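Local coordinates for Dr hemagglutinin structural subunit (Escherichia coli, PDB 1UT1), which forms the adhesive fimbriae of uropathogenic Escherichia coli, binding the Dr blood group antigen to mediate adherence to the upper urinary tract, at residues A38-R41 against G42-T45; N131-P134 against G135-L139. The protein carries 3 engineered substitutions. All blocks are in the same frame, centred on the assembly; numbering follows the deposited sequence.

Contact 1 (A38-R41 against G42-T45). With SO4 (sulfate ion), chain G; EDO (1,2-ethanediol), chain J.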
ATOM      1  N   ALA A  38     -14.779   5.047   7.220  1.00 21.53           N
ATOM      2  CA  ALA A  38     -14.744   6.388   7.817  1.00 20.18           C
ATOM      3  C   ALA A  38     -15.881   6.559   8.817  1.00 22.38           C
ATOM      4  O   ALA A  38     -16.975   6.038   8.596  1.00 22.25           O
ATOM      5  CB  ALA A  38     -14.848   7.449   6.740  1.00 20.67           C
ATOM      6  N   LYS A  39     -15.634   7.326   9.884  1.00 13.71           N
ATOM      7  CA  LYS A  39     -16.680   7.686  10.864  1.00 11.32           C
ATOM      8  C   LYS A  39     -16.534   9.168  11.166  1.00 15.62           C
ATOM      9  O   LYS A  39     -15.396   9.683  11.220  1.00 13.83           O
ATOM     10  CB  LYS A  39     -16.454   6.950  12.196  1.00 12.80           C
ATOM     11  CG  LYS A  39     -16.766   5.463  12.196  1.00 17.14           C
ATOM     12  CD  LYS A  39     -16.721   4.954  13.640  1.00 27.73           C
ATOM     13  CE  LYS A  39     -16.439   3.463  13.716  1.00 36.07           C
ATOM     14  NZ  LYS A  39     -17.653   2.672  13.392  1.00 28.07           N
ATOM     15  N   THR A  40     -17.637   9.826  11.544  1.00 12.48           N
ATOM     16  CA  THR A  40     -17.513  11.188  12.077  1.00 11.58           C
ATOM     17  C   THR A  40     -17.000  11.000  13.527  1.00 14.16           C
ATOM     18  O   THR A  40     -17.168   9.937  14.127  1.00 14.51           O
ATOM     19  CB  THR A  40     -18.879  11.901  12.163  1.00 15.71           C
ATOM     20  OG1 THR A  40     -19.690  11.219  13.135  1.00 18.74           O
ATOM     21  CG2 THR A  40     -19.586  11.925  10.785  1.00 16.29           C
ATOM     22  N   ARG A  41     -16.463  12.044  14.121  1.00 12.22           N
ATOM     23  CA  ARG A  41     -15.970  11.891  15.483  1.00 13.19           C
ATOM     24  C   ARG A  41     -17.137  11.691  16.455  1.00 15.92           C
ATOM     25  O   ARG A  41     -17.003  10.977  17.412  1.00 13.53           O
ATOM     26  CB  ARG A  41     -15.085  13.055  15.906  1.00 17.89           C
ATOM     27  CG  ARG A  41     -15.655  14.425  15.602  1.00 24.74           C
ATOM     28  CD  ARG A  41     -14.649  15.504  15.978  1.00 30.02           C
ATOM     29  NE  ARG A  41     -15.156  16.839  15.687  1.00 34.54           N
ATOM     30  CZ  ARG A  41     -14.428  17.947  15.786  1.00 61.93           C
ATOM     31  NH1 ARG A  41     -13.147  17.872  16.143  1.00 52.03           N
ATOM     32  NH2 ARG A  41     -14.954  19.120  15.463  1.00 55.84           N
ATOM     33  N   GLY A  42     -18.318  12.165  16.078  1.00 15.85           N
ATOM     34  CA  GLY A  42     -19.523  11.955  16.893  1.00 15.02           C
ATOM     35  C   GLY A  42     -19.911  10.481  16.982  1.00 19.87           C
ATOM     36  O   GLY A  42     -20.658  10.097  17.880  1.00 20.12           O
ATOM     37  N   GLN A  43     -19.424   9.658  16.040  1.00 16.34           N
ATOM     38  CA  GLN A  43     -19.723   8.221  16.019  1.00 13.74           C
ATOM     39  C   GLN A  43     -18.750   7.428  16.895  1.00 15.32           C
ATOM     40  O   GLN A  43     -18.872   6.209  17.025  1.00 12.42           O
ATOM     41  CB  GLN A  43     -19.651   7.687  14.601  1.00 14.71           C
ATOM     42  CG  GLN A  43     -20.837   8.060  13.747  1.00 21.33           C
ATOM     43  CD  GLN A  43     -20.741   7.447  12.372  1.00 34.71           C
ATOM     44  OE1 GLN A  43     -21.323   6.384  12.093  1.00 29.22           O
ATOM     45  NE2 GLN A  43     -19.883   8.016  11.560  1.00 14.43           N
ATOM     46  N   LEU A  44     -17.754   8.127  17.451  1.00 13.62           N
ATOM     47  CA  LEU A  44     -16.774   7.508  18.309  1.00 12.06           C
ATOM     48  C   LEU A  44     -17.283   7.399  19.739  1.00 14.29           C
ATOM     49  O   LEU A  44     -16.634   7.837  20.669  1.00 13.18           O
ATOM     50  CB  LEU A  44     -15.426   8.229  18.234  1.00 11.49           C
ATOM     51  CG  LEU A  44     -14.860   8.309  16.794  1.00 14.45           C
ATOM     52  CD1 LEU A  44     -13.566   9.160  16.813  1.00 17.51           C
ATOM     53  CD2 LEU A  44     -14.568   6.904  16.277  1.00 15.78           C
ATOM     54  N   THR A  45     -18.450   6.774  19.879  1.00 12.30           N
ATOM     55  CA  THR A  45     -19.071   6.578  21.184  1.00 11.68           C
ATOM     56  C   THR A  45     -18.482   5.347  21.887  1.00 14.36           C
ATOM     57  O   THR A  45     -17.702   4.581  21.302  1.00 11.02           O
ATOM     58  CB  THR A  45     -20.585   6.441  21.041  1.00 18.04           C
ATOM     59  OG1 THR A  45     -20.888   5.295  20.232  1.00 16.24           O
ATOM     60  CG2 THR A  45     -21.164   7.701  20.379  1.00 18.31           C
TER
HETATM   61  S   SO4 G1140     -18.375  18.060  14.175  1.00 53.60           S
HETATM   62  O1  SO4 G1140     -17.960  16.625  14.031  1.00 53.00           O
HETATM   63  O2  SO4 G1140     -19.290  18.306  15.301  1.00 54.10           O
HETATM   64  O3  SO4 G1140     -17.131  18.835  14.509  1.00 53.01           O
HETATM   65  O4  SO4 G1140     -18.828  18.540  12.849  1.00 53.23           O
HETATM   66  C1  EDO J1143     -20.508   3.188  14.446  1.00 41.10           C
HETATM   67  O1  EDO J1143     -19.852   1.925  14.516  1.00 41.64           O
HETATM   68  C2  EDO J1143     -20.798   3.681  15.878  1.00 40.34           C
HETATM   69  O2  EDO J1143     -21.680   2.745  16.537  1.00 39.26           O
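A single turn of 3-10 helix, entered directly from strand 38-40, brings Q43 and L44 back over K39, T40 and R41 in the immunoglobulin-like fold of this fimbrial subunit. Two successive i to i+3 bonds define it: Q43 N donates to T40 O (3.0 Å, N-H...O 151°) and L44 N to R41 O (2.9 Å). L44 follows the 3-10 segment as the centre of an inverse gamma turn, which a weak bond from T45 N to Q43 O closes.

T40 OG1 lies between its own backbone N and carbonyl carbon (chi1 66°), which brings it within 3.3 Å of Q43 N for a second, weak bond. The T40 and Q43 side chains run at about a right angle, with Q43 CG 3.4 Å from T40 OG1. L44 is the buried member; its CD2 meets CD of K39 at 3.9 Å, while V24 also packs on its side chain. Beyond that methylene, K39 bends at chi4 and its NZ is hydrogen-bonded to P49 O and an ethanediol. The turn falls in the predicted receptor-binding region, but the ethanediol and a nearby sulfate probably come from the crystallisation liquor. The R41 chain, extended from CG to NE, carries its guanidinium edge-on to this sulfate, which K27 N also binds; R41 NE donates a hydrogen bond to sulfate O1 at 3.3 Å.

Contact 2 (N131-P134 against G135-L139)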
ATOM      1  N   ASN A 131     -14.363  13.801  20.572  1.00 14.95           N
ATOM      2  CA  ASN A 131     -13.534  14.987  20.239  1.00 16.30           C
ATOM      3  C   ASN A 131     -12.237  14.611  19.518  1.00 19.24           C
ATOM      4  O   ASN A 131     -11.325  15.433  19.392  1.00 19.33           O
ATOM      5  CB  ASN A 131     -13.178  15.788  21.498  1.00 19.47           C
ATOM      6  CG  ASN A 131     -14.383  16.536  22.069  1.00 51.69           C
ATOM      7  OD1 ASN A 131     -15.232  17.028  21.324  1.00 41.12           O
ATOM      8  ND2 ASN A 131     -14.490  16.565  23.393  1.00 46.41           N
ATOM      9  N   THR A 132     -12.136  13.360  19.075  1.00 13.92           N
ATOM     10  CA  THR A 132     -10.948  12.914  18.354  1.00 12.79           C
ATOM     11  C   THR A 132     -10.738  13.799  17.131  1.00 12.97           C
ATOM     12  O   THR A 132     -11.667  14.019  16.370  1.00 13.96           O
ATOM     13  CB  THR A 132     -11.135  11.445  17.884  1.00 14.27           C
ATOM     14  OG1 THR A 132     -11.262  10.612  19.044  1.00 12.18           O
ATOM     15  CG2 THR A 132      -9.938  10.979  17.037  1.00 14.53           C
ATOM     16  N   PRO A 133      -9.523  14.304  16.930  1.00 13.35           N
ATOM     17  CA  PRO A 133      -9.276  15.155  15.750  1.00 13.27           C
ATOM     18  C   PRO A 133      -9.467  14.351  14.451  1.00 14.41           C
ATOM     19  O   PRO A 133      -9.024  13.196  14.345  1.00 13.60           O
ATOM     20  CB  PRO A 133      -7.805  15.553  15.888  1.00 14.32           C
ATOM     21  CG  PRO A 133      -7.423  15.282  17.286  1.00 18.36           C
ATOM     22  CD  PRO A 133      -8.324  14.160  17.766  1.00 15.07           C
ATOM     23  N   PRO A 134     -10.032  14.987  13.427  1.00 12.68           N
ATOM     24  CA  PRO A 134     -10.133  14.324  12.124  1.00 12.85           C
ATOM     25  C   PRO A 134      -8.731  13.931  11.607  1.00 14.95           C
ATOM     26  O   PRO A 134      -7.741  14.649  11.811  1.00 16.34           O
ATOM     27  CB  PRO A 134     -10.759  15.404  11.226  1.00 14.01           C
ATOM     28  CG  PRO A 134     -11.615  16.223  12.212  1.00 16.29           C
ATOM     29  CD  PRO A 134     -10.787  16.259  13.467  1.00 13.45           C
ATOM     30  N   GLY A 135      -8.647  12.750  11.006  1.00 11.51           N
ATOM     31  CA  GLY A 135      -7.392  12.252  10.468  1.00 10.74           C
ATOM     32  C   GLY A 135      -7.516  10.759  10.162  1.00 13.35           C
ATOM     33  O   GLY A 135      -8.609  10.195  10.228  1.00 12.30           O
ATOM     34  N   ASN A 136      -6.390  10.158   9.777  1.00  9.96           N
ATOM     35  CA  ASN A 136      -6.308   8.720   9.471  1.00  9.36           C
ATOM     36  C   ASN A 136      -5.617   8.036  10.615  1.00 10.69           C
ATOM     37  O   ASN A 136      -4.532   8.441  11.045  1.00 10.09           O
ATOM     38  CB  ASN A 136      -5.516   8.486   8.169  1.00 10.08           C
ATOM     39  CG  ASN A 136      -6.078   9.268   7.019  1.00 22.98           C
ATOM     40  OD1 ASN A 136      -7.262   9.147   6.698  1.00 19.16           O
ATOM     41  ND2 ASN A 136      -5.293  10.214   6.512  1.00 21.19           N
ATOM     42  N   TYR A 137      -6.263   7.012  11.135  1.00  8.48           N
ATOM     43  CA  TYR A 137      -5.800   6.317  12.322  1.00  8.16           C
ATOM     44  C   TYR A 137      -5.579   4.875  11.977  1.00 11.51           C
ATOM     45  O   TYR A 137      -6.309   4.313  11.186  1.00 11.18           O
ATOM     46  CB  TYR A 137      -6.881   6.422  13.409  1.00  9.75           C
ATOM     47  CG  TYR A 137      -6.985   7.813  13.986  1.00  9.52           C
ATOM     48  CD1 TYR A 137      -6.341   8.142  15.188  1.00 11.19           C
ATOM     49  CD2 TYR A 137      -7.727   8.801  13.334  1.00 10.47           C
ATOM     50  CE1 TYR A 137      -6.389   9.449  15.696  1.00 10.02           C
ATOM     51  CE2 TYR A 137      -7.834  10.100  13.861  1.00 11.48           C
ATOM     52  CZ  TYR A 137      -7.093  10.432  15.002  1.00 11.70           C
ATOM     53  OH  TYR A 137      -7.180  11.711  15.521  1.00 11.55           O
ATOM     54  N   THR A 138      -4.587   4.270  12.620  1.00 10.12           N
ATOM     55  CA  THR A 138      -4.195   2.900  12.284  1.00 10.22           C
ATOM     56  C   THR A 138      -3.816   2.113  13.545  1.00 12.46           C
ATOM     57  O   THR A 138      -3.172   2.666  14.466  1.00 11.58           O
ATOM     58  CB  THR A 138      -2.921   2.938  11.296  1.00 13.34           C
ATOM     59  OG1 THR A 138      -3.186   3.805  10.173  1.00 12.68           O
ATOM     60  CG2 THR A 138      -2.600   1.560  10.766  1.00 12.37           C
ATOM     61  N   LEU A 139      -4.148   0.811  13.546  1.00  8.96           N
ATOM     62  CA  LEU A 139      -3.718  -0.111  14.590  1.00  9.45           C
ATOM     63  C   LEU A 139      -3.158  -1.332  13.862  1.00 13.60           C
ATOM     64  O   LEU A 139      -3.837  -1.934  13.027  1.00 13.60           O
ATOM     65  CB  LEU A 139      -4.863  -0.556  15.498  1.00  9.22           C
ATOM     66  CG  LEU A 139      -4.546  -1.781  16.379  1.00 11.94           C
ATOM     67  CD1 LEU A 139      -3.462  -1.453  17.398  1.00 12.53           C
ATOM     68  CD2 LEU A 139      -5.817  -2.239  17.105  1.00 12.09           C
TER
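The loop N131-P134 leads into strand 135-147 of the immunoglobulin-like fold, and Y137, the third residue of that strand, turns its ring back to meet T132 and P133. With CG anti to the carbonyl carbon (chi1 -72°) and the ring turned to chi2 -98°, the phenol points against the chain direction, and its hydroxyl donates to P133 O at 2.6 Å. The bond is well directed: the C=O...O angle is 137°, the hydroxyl lies in the carbonyl plane on a lone pair, and the acceptor sits at the ring's edge, near the ring plane, where an O-H held in the plane of the phenol would point.

T132 approaches Y137 from the opposite direction. Its CG2 is anti to the backbone N, which places the methyl 3.2 Å from OH and 3.5 Å from CZ of Y137, obliquely to the ring. The other branch, OG1, is hydrogen-bonded to Q129 O, which leaves the methyl branch to the tyrosine. L81, S83 and V24 add packing around the buried Y137 side chain. The P133 and Y137 side chains run at about a right angle, with P133 CD 3.5 Å from Y137 OH.

In the fold
Contact 1 comes first along the chain and closes before contact 2 opens, yet their centres lie only 10 Å apart, on the same side of the chain's centre. Strand 16-25 joins them: it pairs in parallel with strand 38-40 and antiparallel with strand 135-147, and V24 touches side chains of both contacts. The two contacts also meet directly, L44 CD1 lying 3.5 Å from T132 CB and R41 CD 3.4 Å from T132 O. A turn leaving one strand is thus packed against a loop entering another, joining the predicted receptor-binding region to the start of the chain's last strand.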